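Local atomic coordinates of alkaline phosphatase (Thermus thermophilus, PDB entry 7KWD), a protein that probably hydrolyses phosphate monoesters as a homodimeric alkaline phosphatase, using two zinc ions and one magnesium ion in each active site. Residues Phe172-Glu175 / Val176-Gly179; Glu162-Ile165 / Ala166-Tyr169; Asp376-Asp379 / Ala380-Glu383; Gly402-Pro405 / Ala406-Ala410; Asn457-Val460 / Phe461-Met464. All blocks are in the same frame, centred on the assembly; numbering follows the deposited sequence.

All five interactions are local; 2, 4 and 5 come near the metal centre, while 3 lies far from it. Interactions 1 and 2 are consecutive: helix 162-172 runs into strand 176-178, and Tyr-177 OH lies 2.7 Å from Tyr-169 O, a probable hydrogen bond. Interactions 3 and 4, at the starts of successive helices 379-391 and 406-412, have centres about 15 Å apart and lie across the chain's centre from interaction 1. Interaction 5 is about 23 Å from interaction 1 between centres. The side chain of Val-403 in interaction 4 comes within about 8 Å of a zinc ion, and those of Glu-162 (interaction 2) and Asn-457 (interaction 5) lie about 10 Å from magnesium and zinc.

Interaction 1: Phe172-Glu175 / Val176-Gly179; sequences FGAE and VYLG
Ala-174 and Tyr-177 meet where the chain passes from helix 162-172 to strand 176-178. The helix stops at Phe-172, and Gly-173 follows with a positive phi of 79°, a backbone shape that costs little where there is no CB. Ala-174 is already extended, Glu-175 makes the bend, and Val-176 starts the strand. This curve lets the ring of Tyr-177 reach back beneath the connection. With chi1 at -65° its CG lies opposite the carbonyl carbon, and the ring extends towards the helix end. Ala-174 CB sits over one face, 3.3 Å from Tyr-177 CZ, and a methyl is small enough for so close a seat. The hydroxyl takes the backbone N-H that follows Gly-173: Ala-174 N gives a fairly straight bond to Tyr-177 OH, 3.0 Å long at 161°. The hydroxyl probably also bonds to Tyr-169 O. The same oxygen meets the edge of the Phe-172 ring in its plane, CD2 lying 3.5 Å from Tyr-177 OH. A phenylalanine in place of Tyr-177 would probably leave the Ala-174 N-H without its acceptor, the Tyr-169 carbonyl without this partner and the helix end less firmly tied to the strand. Glu-175 turns the other way, its chain bent at chi2, and OE1 accepts from Val-136 N of strand 135-140. The ring of Tyr-177 also stacks on that of Tyr-169. Val-176, branched at CB, suits an extended backbone and packs on helix 247-259. The arrangement is a tight helix-to-strand connection in the alpha/beta fold of alkaline phosphatases, delivering strand 176-178 parallel to strands 135-140 and 222-225.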
loop_
_atom_site.group_PDB
_atom_site.type_symbol
_atom_site.label_atom_id
_atom_site.label_comp_id
_atom_site.label_asym_id
_atom_site.label_seq_id
_atom_site.Cartn_x
_atom_site.Cartn_y
_atom_site.Cartn_z
ATOM N N PHE A 172 -26.169 -4.054 26.749
ATOM C CA PHE A 172 -26.561 -4.018 25.340
ATOM C C PHE A 172 -27.273 -5.297 24.938
ATOM O O PHE A 172 -28.295 -5.260 24.241
ATOM C CB PHE A 172 -25.340 -3.782 24.451
ATOM C CG PHE A 172 -25.680 -3.693 22.977
ATOM C CD1 PHE A 172 -26.323 -2.573 22.453
ATOM C CD2 PHE A 172 -25.390 -4.743 22.127
ATOM C CE1 PHE A 172 -26.646 -2.504 21.082
ATOM C CE2 PHE A 172 -25.711 -4.687 20.749
ATOM C CZ PHE A 172 -26.340 -3.570 20.235
ATOM N N GLY A 173 -26.768 -6.438 25.387
ATOM C CA GLY A 173 -27.452 -7.695 25.155
ATOM C C GLY A 173 -27.314 -8.326 23.782
ATOM O O GLY A 173 -28.266 -8.957 23.295
ATOM N N ALA A 174 -26.148 -8.215 23.143
ATOM C CA ALA A 174 -25.995 -8.863 21.838
ATOM C C ALA A 174 -26.127 -10.372 21.990
ATOM O O ALA A 174 -25.787 -10.945 23.036
ATOM C CB ALA A 174 -24.649 -8.521 21.197
ATOM N N GLU A 175 -26.600 -11.021 20.922
ATOM C CA GLU A 175 -26.881 -12.445 21.005
ATOM C C GLU A 175 -25.615 -13.276 21.087
ATOM O O GLU A 175 -25.632 -14.366 21.681
ATOM C CB GLU A 175 -27.741 -12.876 19.810
ATOM C CG GLU A 175 -29.251 -12.589 19.977
ATOM C CD GLU A 175 -29.668 -11.108 19.749
ATOM O OE1 GLU A 175 -28.801 -10.204 19.503
ATOM O OE2 GLU A 175 -30.895 -10.851 19.826
ATOM N N VAL A 176 -24.521 -12.802 20.504
ATOM C CA VAL A 176 -23.259 -13.532 20.486
ATOM C C VAL A 176 -22.099 -12.564 20.731
ATOM O O VAL A 176 -21.944 -11.576 20.012
ATOM C CB VAL A 176 -23.007 -14.267 19.145
ATOM C CG1 VAL A 176 -21.608 -14.914 19.137
ATOM C CG2 VAL A 176 -24.083 -15.296 18.864
ATOM N N TYR A 177 -21.236 -12.909 21.681
ATOM C CA TYR A 177 -19.981 -12.224 21.948
ATOM C C TYR A 177 -18.896 -13.287 22.057
ATOM O O TYR A 177 -18.950 -14.118 22.967
ATOM C CB TYR A 177 -20.016 -11.461 23.274
ATOM C CG TYR A 177 -20.968 -10.311 23.425
ATOM C CD1 TYR A 177 -20.707 -9.085 22.821
ATOM C CD2 TYR A 177 -22.075 -10.416 24.249
ATOM C CE1 TYR A 177 -21.553 -8.007 23.009
ATOM C CE2 TYR A 177 -22.940 -9.357 24.424
ATOM C CZ TYR A 177 -22.671 -8.149 23.813
ATOM O OH TYR A 177 -23.516 -7.088 23.994
ATOM N N LEU A 178 -17.891 -13.237 21.184
ATOM C CA LEU A 178 -16.818 -14.220 21.186
ATOM C C LEU A 178 -15.492 -13.530 20.960
ATOM O O LEU A 178 -15.350 -12.758 20.010
ATOM C CB LEU A 178 -17.008 -15.270 20.100
ATOM C CG LEU A 178 -18.234 -16.148 20.170
ATOM C CD1 LEU A 178 -18.368 -16.924 18.890
ATOM C CD2 LEU A 178 -18.176 -17.081 21.384
ATOM N N GLY A 179 -14.525 -13.829 21.815
ATOM C CA GLY A 179 -13.190 -13.265 21.679
ATOM C C GLY A 179 -12.363 -13.533 22.926
ATOM O O GLY A 179 -12.617 -14.499 23.656
#

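Interaction 2: Glu162-Ile165 / Ala166-Tyr169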
loop_
_atom_site.group_PDB
_atom_site.type_symbol
_atom_site.label_atom_id
_atom_site.label_comp_id
_atom_site.label_asym_id
_atom_site.label_seq_id
_atom_site.Cartn_x
_atom_site.Cartn_y
_atom_site.Cartn_z
ATOM N N GLU A 162 -12.057 -1.195 29.341
ATOM C CA GLU A 162 -12.721 -2.417 28.887
ATOM C C GLU A 162 -13.440 -3.133 30.003
ATOM O O GLU A 162 -14.384 -3.893 29.727
ATOM C CB GLU A 162 -11.700 -3.348 28.236
ATOM C CG GLU A 162 -11.144 -2.739 26.933
ATOM C CD GLU A 162 -10.196 -3.683 26.194
ATOM O OE1 GLU A 162 -8.973 -3.394 26.190
ATOM O OE2 GLU A 162 -10.690 -4.708 25.652
ATOM N N GLU A 163 -13.043 -2.914 31.262
ATOM C CA GLU A 163 -13.804 -3.478 32.371
ATOM C C GLU A 163 -15.216 -2.911 32.375
ATOM O O GLU A 163 -16.206 -3.643 32.523
ATOM C CB GLU A 163 -13.069 -3.205 33.691
ATOM C CG GLU A 163 -13.427 -4.193 34.779
ATOM C CD GLU A 163 -12.596 -4.074 36.056
ATOM O OE1 GLU A 163 -13.230 -3.819 37.119
ATOM O OE2 GLU A 163 -11.354 -4.256 35.985
ATOM N N ARG A 164 -15.334 -1.613 32.141
ATOM C CA ARG A 164 -16.649 -0.987 32.040
ATOM C C ARG A 164 -17.372 -1.409 30.763
ATOM O O ARG A 164 -18.584 -1.668 30.785
ATOM C CB ARG A 164 -16.467 0.536 32.094
ATOM C CG ARG A 164 -17.716 1.384 31.786
ATOM C CD ARG A 164 -18.915 1.050 32.693
ATOM N NE ARG A 164 -20.094 1.783 32.242
ATOM C CZ ARG A 164 -21.347 1.322 32.243
ATOM N NH1 ARG A 164 -21.626 0.104 32.695
ATOM N NH2 ARG A 164 -22.322 2.100 31.773
ATOM N N ILE A 165 -16.644 -1.479 29.639
ATOM C CA ILE A 165 -17.243 -1.889 28.369
ATOM C C ILE A 165 -17.894 -3.273 28.496
ATOM O O ILE A 165 -18.983 -3.507 27.978
ATOM C CB ILE A 165 -16.164 -1.842 27.264
ATOM C CG1 ILE A 165 -15.771 -0.381 26.966
ATOM C CG2 ILE A 165 -16.667 -2.479 25.961
ATOM C CD1 ILE A 165 -14.498 -0.258 26.119
ATOM N N ALA A 166 -17.259 -4.186 29.224
ATOM C CA ALA A 166 -17.849 -5.506 29.443
ATOM C C ALA A 166 -19.197 -5.400 30.138
ATOM O O ALA A 166 -20.125 -6.165 29.837
ATOM C CB ALA A 166 -16.882 -6.383 30.256
ATOM N N GLU A 167 -19.333 -4.438 31.055
ATOM C CA GLU A 167 -20.627 -4.207 31.673
ATOM C C GLU A 167 -21.608 -3.664 30.642
ATOM O O GLU A 167 -22.785 -4.050 30.607
ATOM C CB GLU A 167 -20.498 -3.214 32.848
ATOM C CG GLU A 167 -19.607 -3.618 34.030
ATOM C CD GLU A 167 -19.312 -2.418 34.944
ATOM O OE1 GLU A 167 -20.238 -1.646 35.209
ATOM O OE2 GLU A 167 -18.160 -2.212 35.358
ATOM N N GLN A 168 -21.142 -2.738 29.806
ATOM C CA GLN A 168 -21.999 -2.196 28.752
ATOM C C GLN A 168 -22.459 -3.290 27.789
ATOM O O GLN A 168 -23.579 -3.238 27.276
ATOM C CB GLN A 168 -21.245 -1.097 28.017
ATOM C CG GLN A 168 -21.011 0.159 28.862
ATOM C CD GLN A 168 -20.202 1.188 28.104
ATOM O OE1 GLN A 168 -18.973 1.171 28.149
ATOM N NE2 GLN A 168 -20.887 2.085 27.399
ATOM N N TYR A 169 -21.597 -4.286 27.528
ATOM C CA TYR A 169 -21.983 -5.411 26.673
ATOM C C TYR A 169 -23.141 -6.197 27.272
ATOM O O TYR A 169 -24.082 -6.601 26.557
ATOM C CB TYR A 169 -20.785 -6.338 26.476
ATOM C CG TYR A 169 -19.816 -5.940 25.407
ATOM C CD1 TYR A 169 -19.845 -4.668 24.822
ATOM C CD2 TYR A 169 -18.902 -6.854 24.937
ATOM C CE1 TYR A 169 -18.951 -4.342 23.812
ATOM C CE2 TYR A 169 -18.010 -6.538 23.940
ATOM C CZ TYR A 169 -18.033 -5.279 23.379
ATOM O OH TYR A 169 -17.118 -4.997 22.373
#
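Arg-164 reaches forward along the helix to Gln-168 through two torsions: CG is carried to the far side from the backbone nitrogen (chi1 171°), and the chain then folds at chi2 (56°). The guanidinium consequently lies flat above the Gln-168 chain, with Gln-168 CG over the centre of one face, 3.6 Å from Arg-164 CZ. The amide plane of Gln-168 is only 16° from that of the guanidinium, although the two chains cross at about a right angle. Arg-164 NH1 also makes a weak salt bridge, 3.4 Å long, with Glu-167 OE1. The other carboxylate oxygen, Glu-167 OE2, has a stronger partner in Arg-190, so this acid is shared by two arginines, which probably steadies its negative charge. Both ends of the Gln-168 amide are used as well, NE2 by Ser-155 O and OE1 by Asn-156 ND2.

On the buried face, Ile-165 and Tyr-169 run side by side in the same direction, with the branch CG2 of Ile-165 3.6 Å from Tyr-169 CE1. Both pack on Ala-150 of helix 147-153. Tyr-169 N bonds to Ile-165 O at 2.8 Å, and Gln-168 N to Arg-164 O at 2.9 Å, as the helical repeat requires. This is the i to i+3 and i+4 pattern of an amphipathic helix: a charged outer ridge, and a largely apolar inner face, Ile-165 and Tyr-169, laid against helix 147-153, which carries the magnesium ligand Thr-148.

Interaction 3: Asp376-Asp379 / Ala380-Glu383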
loop_
_atom_site.group_PDB
_atom_site.type_symbol
_atom_site.label_atom_id
_atom_site.label_comp_id
_atom_site.label_asym_id
_atom_site.label_seq_id
_atom_site.Cartn_x
_atom_site.Cartn_y
_atom_site.Cartn_z
ATOM N N ASP A 376 19.455 -17.906 12.370
ATOM C CA ASP A 376 20.705 -18.109 13.113
ATOM C C ASP A 376 21.310 -16.733 13.357
ATOM O O ASP A 376 21.970 -16.169 12.482
ATOM C CB ASP A 376 21.673 -19.012 12.348
ATOM C CG ASP A 376 21.184 -20.446 12.261
ATOM O OD1 ASP A 376 20.699 -20.981 13.294
ATOM O OD2 ASP A 376 21.272 -21.040 11.157
ATOM N N LEU A 377 21.063 -16.194 14.545
ATOM C CA LEU A 377 21.516 -14.860 14.888
ATOM C C LEU A 377 23.009 -14.824 15.196
ATOM O O LEU A 377 23.562 -15.748 15.795
ATOM C CB LEU A 377 20.744 -14.359 16.107
ATOM C CG LEU A 377 19.339 -13.806 15.878
ATOM C CD1 LEU A 377 18.771 -13.338 17.228
ATOM C CD2 LEU A 377 19.345 -12.673 14.877
ATOM N N GLU A 378 23.644 -13.730 14.802
ATOM C CA GLU A 378 24.966 -13.401 15.275
ATOM C C GLU A 378 24.906 -12.965 16.737
ATOM O O GLU A 378 23.870 -12.502 17.236
ATOM C CB GLU A 378 25.566 -12.273 14.434
ATOM C CG GLU A 378 25.890 -12.629 12.992
ATOM C CD GLU A 378 26.295 -11.404 12.183
ATOM O OE1 GLU A 378 26.877 -10.477 12.786
ATOM O OE2 GLU A 378 26.034 -11.358 10.953
ATOM N N ASP A 379 26.059 -13.084 17.415
ATOM C CA ASP A 379 26.179 -12.624 18.795
ATOM C C ASP A 379 25.668 -11.197 18.954
ATOM O O ASP A 379 24.871 -10.909 19.848
ATOM C CB ASP A 379 27.636 -12.690 19.268
ATOM C CG ASP A 379 28.227 -14.070 19.152
ATOM O OD1 ASP A 379 29.433 -14.163 18.851
ATOM O OD2 ASP A 379 27.494 -15.055 19.374
ATOM N N ALA A 380 26.142 -10.272 18.118
ATOM C CA ALA A 380 25.753 -8.884 18.332
ATOM C C ALA A 380 24.251 -8.683 18.166
ATOM O O ALA A 380 23.692 -7.722 18.715
ATOM C CB ALA A 380 26.500 -7.951 17.379
ATOM N N GLU A 381 23.596 -9.548 17.388
ATOM C CA GLU A 381 22.163 -9.403 17.158
ATOM C C GLU A 381 21.395 -9.910 18.366
ATOM O O GLU A 381 20.485 -9.237 18.860
ATOM C CB GLU A 381 21.764 -10.145 15.875
ATOM C CG GLU A 381 22.388 -9.532 14.594
ATOM C CD GLU A 381 22.172 -10.393 13.369
ATOM O OE1 GLU A 381 22.158 -11.636 13.524
ATOM O OE2 GLU A 381 22.028 -9.830 12.253
ATOM N N ALA A 382 21.783 -11.074 18.889
ATOM C CA ALA A 382 21.129 -11.568 20.090
ATOM C C ALA A 382 21.321 -10.598 21.246
ATOM O O ALA A 382 20.392 -10.376 22.035
ATOM C CB ALA A 382 21.646 -12.955 20.452
ATOM N N GLU A 383 22.506 -9.974 21.336
ATOM C CA GLU A 383 22.754 -9.045 22.435
ATOM C C GLU A 383 21.839 -7.837 22.337
ATOM O O GLU A 383 21.376 -7.312 23.352
ATOM C CB GLU A 383 24.215 -8.576 22.478
ATOM C CG GLU A 383 25.261 -9.707 22.462
ATOM C CD GLU A 383 25.648 -10.262 23.845
ATOM O OE1 GLU A 383 24.765 -10.496 24.712
ATOM O OE2 GLU A 383 26.860 -10.501 24.039
#
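The carboxylates of Glu-378 and Glu-381 are nearly parallel, their planes 24° apart, and their OE2 atoms approach to 4.5 Å. Neither is left to face its twin alone: Arg-416 forms a salt bridge with Glu-378 OE2 and Arg-423 with Glu-381 OE1, which probably offsets the like charges. The motif is one half of a capping box at the start of helix 379-391. Glu-378 holds the N-cap position, and Glu-381, three residues on, returns its side chain to the N-cap nitrogen. Its chain runs extended beyond CG, so that Glu-381 OE1 accepts from Glu-378 N at 2.9 Å. The donor comes in on the anti side of the carboxylate and 28° out of its plane. A glutamate is well placed here, since its negative charge is probably favourable near the positive end of the helix dipole.

Just before the cap, Leu-377 acts as a hydrophobic staple. Leu-377 CD1 lies 4.3 Å from Ala-382 CB, and Leu-377 CD2 comes 3.6 Å from Glu-381 CB, covering the aliphatic part of the glutamate; farther out it packs on Phe-369 of helix 362-373. Asp-379, another acid suited to a first turn, has its OD2 paired with Lys-366 on that same helix. The turn then closes through the main chain: Ala-382 N donates to Glu-378 O at 3.0 Å, almost straight at 168°, and Glu-383 N to Asp-379 O at 2.9 Å.

Interaction 4: Gly402-Pro405 / Ala406-Ala410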
loop_
_atom_site.group_PDB
_atom_site.type_symbol
_atom_site.label_atom_id
_atom_site.label_comp_id
_atom_site.label_asym_id
_atom_site.label_seq_id
_atom_site.Cartn_x
_atom_site.Cartn_y
_atom_site.Cartn_z
ATOM N N GLY A 402 8.295 2.209 16.873
ATOM C CA GLY A 402 7.717 2.557 18.156
ATOM C C GLY A 402 7.180 1.416 18.995
ATOM O O GLY A 402 6.591 1.652 20.052
ATOM N N VAL A 403 7.354 0.181 18.573
ATOM C CA VAL A 403 6.832 -0.971 19.293
ATOM C C VAL A 403 8.015 -1.850 19.681
ATOM O O VAL A 403 8.739 -2.363 18.809
ATOM C CB VAL A 403 5.800 -1.726 18.446
ATOM C CG1 VAL A 403 5.416 -3.029 19.127
ATOM C CG2 VAL A 403 4.556 -0.824 18.211
ATOM N N GLN A 404 8.226 -2.004 20.985
ATOM C CA GLN A 404 9.453 -2.602 21.496
ATOM C C GLN A 404 9.131 -3.533 22.640
ATOM O O GLN A 404 8.179 -3.299 23.386
ATOM C CB GLN A 404 10.438 -1.516 21.949
ATOM C CG GLN A 404 10.828 -0.530 20.852
ATOM C CD GLN A 404 11.780 -1.163 19.851
ATOM O OE1 GLN A 404 12.217 -2.293 20.054
ATOM N NE2 GLN A 404 12.105 -0.439 18.773
ATOM N N PRO A 405 9.909 -4.611 22.806
ATOM C CA PRO A 405 11.139 -4.821 22.032
ATOM C C PRO A 405 10.975 -5.485 20.656
ATOM O O PRO A 405 11.969 -5.718 19.982
ATOM C CB PRO A 405 11.949 -5.744 22.948
ATOM C CG PRO A 405 10.903 -6.578 23.634
ATOM C CD PRO A 405 9.685 -5.686 23.794
ATOM N N ALA A 406 9.739 -5.737 20.226
ATOM C CA ALA A 406 9.524 -6.533 19.018
ATOM C C ALA A 406 10.223 -5.948 17.800
ATOM O O ALA A 406 10.765 -6.699 16.980
ATOM C CB ALA A 406 8.034 -6.673 18.733
ATOM N N ASN A 407 10.209 -4.617 17.638
ATOM C CA ASN A 407 10.808 -4.050 16.436
ATOM C C ASN A 407 12.326 -4.226 16.433
ATOM O O ASN A 407 12.932 -4.370 15.368
ATOM C CB ASN A 407 10.468 -2.558 16.263
ATOM C CG ASN A 407 8.983 -2.282 15.904
ATOM O OD1 ASN A 407 8.609 -1.121 15.756
ATOM N ND2 ASN A 407 8.154 -3.323 15.778
ATOM N N THR A 408 12.966 -4.181 17.606
ATOM C CA THR A 408 14.390 -4.516 17.647
ATOM C C THR A 408 14.590 -5.976 17.266
ATOM O O THR A 408 15.540 -6.325 16.551
ATOM C CB THR A 408 14.973 -4.227 19.036
ATOM O OG1 THR A 408 14.815 -2.835 19.345
ATOM C CG2 THR A 408 16.472 -4.568 19.074
ATOM N N MET A 409 13.687 -6.851 17.717
ATOM C CA MET A 409 13.744 -8.246 17.296
ATOM C C MET A 409 13.706 -8.355 15.774
ATOM O O MET A 409 14.463 -9.126 15.176
ATOM C CB MET A 409 12.590 -9.012 17.942
ATOM C CG MET A 409 12.755 -9.149 19.460
ATOM S SD MET A 409 11.352 -9.842 20.335
ATOM C CE MET A 409 11.511 -11.591 19.932
ATOM N N ALA A 410 12.849 -7.569 15.124
ATOM C CA ALA A 410 12.737 -7.679 13.676
ATOM C C ALA A 410 14.030 -7.256 13.006
ATOM O O ALA A 410 14.535 -7.947 12.114
ATOM C CB ALA A 410 11.564 -6.838 13.173
#
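Gln-404 sends its amide to Thr-408, at the start of helix 406-412. From CB the chain leaves opposite the carbonyl carbon and turns about the CB-CG bond (chi2 -74°), which brings Gln-404 CD to within 3.5 Å of Thr-408 OG1. At the tip Gln-404 OE1 is gripped twice: Thr-408 OG1 donates to it at 2.7 Å and Thr-408 N at 3.2 Å, the two arriving from opposite faces of the amide plane. Gln-404 NE2 lies 3.7 Å from Asn-407 CB and bonds to Gln-401 O, fixing which way the amide is flipped. The peptide before Pro-405 is cis, and the Gln-404 carbonyl points away from Thr-408 N; the side-chain OE1 accepts from that N-H instead. With an alanine here, that N-H and the threonine hydroxyl would probably both lose this acceptor, and the first turn would be less well held. Threonine fits because its hydroxyl can donate here while accepting from Trp-395 N.

Asn-407 reaches the opposite way along the chain, to Val-403. Asn-407 N donates to Val-403 O at 2.9 Å, OD1 receives a weak bond from Val-403 N, and ND2 donates to His-279 O. The two amide planes, of Gln-404 and Asn-407, stand 71° apart. Met-409 N closes the turn on Pro-405 O at 3.1 Å. The arrangement is the start of helix 406-412, entered through a cis peptide before Pro-405, its first turn held by side-chain-to-backbone bonds, beside the zinc site: Val-403 packs against His-279, a zinc ligand.

Interaction 5: Asn457-Val460 / Phe461-Met464; sequences NTHV and FRLM
His-459 uses both ring nitrogens. Arg-462 NH1 donates to His-459 ND1 at 3.2 Å, with an angle of 150° at the hydrogen, and NE2 is bonded to Pro-32 O. A ring that accepts at one nitrogen and faces a carbonyl with the other is consistent with a neutral imidazole protonated on NE2. The arginine nitrogen lies in the ring plane, and ND1 in turn lies close to the guanidinium plane, so the bond runs edge to edge although the two planes are 33° apart. With its CG placed opposite the backbone nitrogen (chi1 -165°), the histidine ring reaches forward, towards the next turn, to Arg-462 and Leu-463. Leu-463 CD2 packs beside the ring, 3.5 Å from His-459 NE2.

Thr-458 O lies over one face of the guanidinium and accepts a weak bond from Phe-461 N, 3.1 Å long, as the helix begins. Thr-458 OG1, in the crowded position between N and C, is bonded to Asp-456 OD2. Farther along, Leu-463 N donates to His-459 O and Met-464 N to Val-460 O, each at 2.9 Å. Asn-457 OD1 takes Lys-107 NZ.

The apolar side of helix 459-468 is buried: Val-460 rests on Phe-102 of helix 95-104, Phe-461 on Phe-125 of helix 125-131, and Met-464 on Leu-41 and Val-43 of strand 40-46.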
loop_
_atom_site.group_PDB
_atom_site.type_symbol
_atom_site.label_atom_id
_atom_site.label_comp_id
_atom_site.label_asym_id
_atom_site.label_seq_id
_atom_site.Cartn_x
_atom_site.Cartn_y
_atom_site.Cartn_z
ATOM N N ASN A 457 -13.882 6.482 4.547
ATOM C CA ASN A 457 -14.268 5.369 5.408
ATOM C C ASN A 457 -15.678 5.570 5.967
ATOM O O ASN A 457 -16.391 4.585 6.219
ATOM C CB ASN A 457 -13.209 5.127 6.492
ATOM C CG ASN A 457 -12.906 6.332 7.389
ATOM O OD1 ASN A 457 -13.449 7.433 7.251
ATOM N ND2 ASN A 457 -12.010 6.102 8.332
ATOM N N THR A 458 -16.136 6.821 6.084
ATOM C CA THR A 458 -17.493 7.030 6.577
ATOM C C THR A 458 -18.534 6.470 5.622
ATOM O O THR A 458 -19.691 6.294 6.000
ATOM C CB THR A 458 -17.811 8.511 6.790
ATOM O OG1 THR A 458 -17.495 9.270 5.608
ATOM C CG2 THR A 458 -17.002 9.036 7.975
ATOM N N HIS A 459 -18.158 6.197 4.384
ATOM C CA HIS A 459 -19.149 5.667 3.459
ATOM C C HIS A 459 -19.557 4.250 3.820
ATOM O O HIS A 459 -20.641 3.793 3.420
ATOM C CB HIS A 459 -18.635 5.702 2.040
ATOM C CG HIS A 459 -19.714 5.518 1.035
ATOM N ND1 HIS A 459 -20.805 6.356 0.966
ATOM C CD2 HIS A 459 -19.915 4.554 0.109
ATOM C CE1 HIS A 459 -21.613 5.934 0.011
ATOM N NE2 HIS A 459 -21.090 4.850 -0.529
ATOM N N VAL A 460 -18.717 3.537 4.581
ATOM C CA VAL A 460 -19.123 2.211 5.000
ATOM C C VAL A 460 -20.403 2.295 5.825
ATOM O O VAL A 460 -21.304 1.447 5.694
ATOM C CB VAL A 460 -17.984 1.509 5.750
ATOM C CG1 VAL A 460 -18.560 0.301 6.411
ATOM C CG2 VAL A 460 -16.867 1.195 4.761
ATOM N N PHE A 461 -20.533 3.344 6.644
ATOM C CA PHE A 461 -21.781 3.578 7.366
ATOM C C PHE A 461 -22.973 3.707 6.420
ATOM O O PHE A 461 -24.012 3.083 6.631
ATOM C CB PHE A 461 -21.642 4.839 8.206
ATOM C CG PHE A 461 -22.875 5.192 8.999
ATOM C CD1 PHE A 461 -23.224 4.464 10.127
ATOM C CD2 PHE A 461 -23.682 6.256 8.609
ATOM C CE1 PHE A 461 -24.341 4.797 10.872
ATOM C CE2 PHE A 461 -24.806 6.582 9.334
ATOM C CZ PHE A 461 -25.132 5.861 10.475
ATOM N N ARG A 462 -22.830 4.507 5.353
ATOM C CA ARG A 462 -23.920 4.663 4.393
ATOM C C ARG A 462 -24.266 3.357 3.698
ATOM O O ARG A 462 -25.448 3.054 3.476
ATOM C CB ARG A 462 -23.550 5.735 3.367
ATOM C CG ARG A 462 -23.440 7.080 4.035
ATOM C CD ARG A 462 -23.329 8.226 3.054
ATOM N NE ARG A 462 -22.719 9.336 3.752
ATOM C CZ ARG A 462 -21.408 9.531 3.788
ATOM N NH1 ARG A 462 -20.605 8.705 3.126
ATOM N NH2 ARG A 462 -20.917 10.545 4.475
ATOM N N LEU A 463 -23.254 2.559 3.349
ATOM C CA LEU A 463 -23.529 1.282 2.711
ATOM C C LEU A 463 -24.276 0.344 3.649
ATOM O O LEU A 463 -25.199 -0.364 3.232
ATOM C CB LEU A 463 -22.230 0.623 2.263
ATOM C CG LEU A 463 -21.386 1.382 1.250
ATOM C CD1 LEU A 463 -20.061 0.635 1.100
ATOM C CD2 LEU A 463 -22.109 1.492 -0.028
ATOM N N MET A 464 -23.867 0.291 4.911
ATOM C CA MET A 464 -24.587 -0.554 5.856
ATOM C C MET A 464 -26.027 -0.091 6.002
ATOM O O MET A 464 -26.956 -0.918 6.064
ATOM C CB MET A 464 -23.897 -0.554 7.211
ATOM C CG MET A 464 -22.519 -1.146 7.156
ATOM S SD MET A 464 -21.879 -1.633 8.762
ATOM C CE MET A 464 -21.637 -0.061 9.577
#